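Local coordinates for protein aldehyde dehydrogenase (Anabaena variabilis, PDB 4H7N) that probably oxidises aldehydes to carboxylic acids with NAD+ as the electron acceptor, at residues K312-I317 against G342-R347. Residues are numbered along the deposited sequence; the frame is centred on the assembly and turned at random.
Sequences KQAGII and GGWWCR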
# COMPACT_ATOMS: atom_id res chain seq x y z
N LYS A 312 -7.01 21.70 -23.35
CA LYS A 312 -8.09 20.74 -23.12
C LYS A 312 -8.85 21.13 -21.84
O LYS A 312 -10.07 21.05 -21.77
CB LYS A 312 -7.49 19.35 -23.09
CG LYS A 312 -8.39 18.24 -22.61
CD LYS A 312 -7.50 17.15 -22.01
CE LYS A 312 -8.19 16.29 -20.94
NZ LYS A 312 -8.70 15.07 -21.61
N GLN A 313 -8.16 21.65 -20.83
CA GLN A 313 -8.86 22.05 -19.63
C GLN A 313 -9.76 23.28 -19.86
O GLN A 313 -10.86 23.38 -19.31
CB GLN A 313 -7.91 22.32 -18.48
CG GLN A 313 -8.65 22.26 -17.17
CD GLN A 313 -9.02 20.81 -16.86
OE1 GLN A 313 -8.22 19.91 -17.14
NE2 GLN A 313 -10.23 20.57 -16.35
N ALA A 314 -9.31 24.19 -20.71
CA ALA A 314 -10.15 25.30 -21.12
C ALA A 314 -11.45 24.81 -21.74
O ALA A 314 -12.51 25.36 -21.44
CB ALA A 314 -9.40 26.20 -22.08
N GLY A 315 -11.36 23.77 -22.59
CA GLY A 315 -12.54 23.17 -23.18
C GLY A 315 -13.46 22.58 -22.12
O GLY A 315 -14.66 22.75 -22.21
N ILE A 316 -12.91 21.88 -21.14
CA ILE A 316 -13.72 21.29 -20.08
C ILE A 316 -14.44 22.35 -19.25
O ILE A 316 -15.64 22.22 -18.95
CB ILE A 316 -12.84 20.43 -19.15
CG1 ILE A 316 -12.41 19.13 -19.88
CG2 ILE A 316 -13.59 20.14 -17.86
CD1 ILE A 316 -11.32 18.33 -19.16
N ILE A 317 -13.70 23.38 -18.83
CA ILE A 317 -14.29 24.46 -18.02
C ILE A 317 -15.43 25.12 -18.81
O ILE A 317 -16.52 25.36 -18.29
CB ILE A 317 -13.24 25.50 -17.62
CG1 ILE A 317 -12.18 24.88 -16.74
CG2 ILE A 317 -13.89 26.70 -16.90
CD1 ILE A 317 -10.93 25.71 -16.58
N GLY A 342 -3.81 35.30 -27.30
CA GLY A 342 -3.54 33.95 -27.75
C GLY A 342 -3.69 32.89 -26.67
O GLY A 342 -3.65 31.69 -26.96
N GLY A 343 -3.82 33.31 -25.42
CA GLY A 343 -4.04 32.39 -24.29
C GLY A 343 -5.51 32.23 -23.92
O GLY A 343 -6.33 33.03 -24.32
N TRP A 344 -5.83 31.20 -23.14
CA TRP A 344 -7.18 31.00 -22.64
C TRP A 344 -7.24 31.45 -21.18
O TRP A 344 -6.34 31.14 -20.38
CB TRP A 344 -7.60 29.52 -22.69
CG TRP A 344 -7.89 28.99 -24.07
CD1 TRP A 344 -7.19 28.03 -24.74
CD2 TRP A 344 -8.97 29.37 -24.93
NE1 TRP A 344 -7.75 27.81 -25.96
CE2 TRP A 344 -8.85 28.62 -26.11
CE3 TRP A 344 -10.03 30.29 -24.82
CZ2 TRP A 344 -9.74 28.73 -27.19
CZ3 TRP A 344 -10.92 30.42 -25.87
CH2 TRP A 344 -10.77 29.64 -27.05
N TRP A 345 -8.34 32.08 -20.83
CA TRP A 345 -8.57 32.69 -19.54
C TRP A 345 -10.01 32.51 -19.07
O TRP A 345 -10.94 32.37 -19.87
CB TRP A 345 -8.27 34.19 -19.60
CG TRP A 345 -6.95 34.52 -20.16
CD1 TRP A 345 -6.62 34.59 -21.48
CD2 TRP A 345 -5.78 34.87 -19.43
NE1 TRP A 345 -5.30 34.93 -21.63
CE2 TRP A 345 -4.76 35.12 -20.38
CE3 TRP A 345 -5.49 35.00 -18.07
CZ2 TRP A 345 -3.48 35.49 -20.02
CZ3 TRP A 345 -4.21 35.39 -17.72
CH2 TRP A 345 -3.22 35.62 -18.69
N CYS A 346 -10.17 32.46 -17.75
CA CYS A 346 -11.48 32.50 -17.10
C CYS A 346 -11.33 33.26 -15.80
O CYS A 346 -10.42 32.98 -14.99
CB CYS A 346 -12.00 31.10 -16.79
SG CYS A 346 -13.76 31.10 -16.26
N ARG A 347 -12.24 34.17 -15.57
CA ARG A 347 -12.25 34.90 -14.32
C ARG A 347 -12.98 34.11 -13.24
O ARG A 347 -13.81 33.25 -13.54
CB ARG A 347 -12.93 36.27 -14.46
CG ARG A 347 -12.17 37.26 -15.30
CD ARG A 347 -12.94 38.56 -15.44
NE ARG A 347 -12.00 39.62 -15.79
CZ ARG A 347 -11.62 39.93 -17.02
NH1 ARG A 347 -12.13 39.30 -18.08
NH2 ARG A 347 -10.73 40.90 -17.19
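Ala-314 sets its methyl group over one face of the indole of Trp-344, a CH-pi contact with CB 4.1 Å from the centroid of the five-membered ring, 27° off its normal. Trp-344 CG is nearest, 3.7 Å from Ala-314 CB, so the touch falls at the root of the ring. A methyl suits this place: the CA atoms of Ala-314 and Trp-344 are 6.6 Å apart, and alanine lets helix and strand come that close. Nearly one helical turn on, Ile-317 meets Cys-346 more loosely, CG2 lying 4.4 Å from SG; a branched chain and a small thiol suit this buried spot. No hydrogen bond joins the segments.

For Trp-344, chi1 -73° puts CG opposite the carbonyl carbon, and chi2 114° turns a ring face to the methyl. The partly exposed indole offers the helix an apolar face and an N-H, NE1 being hydrogen-bonded to Glu-311 OE2 at the helix start. Trp-345 leaves the strand away from the helix segment, touches Pro-307 and bonds through NE1 to Leu-340 O.

The first turns of helix 311-326 pack against Trp-344 and Cys-346; strand 343-345 pairs antiparallel with 338-340 and leads on to strand 349-352 of the seven-stranded sheet.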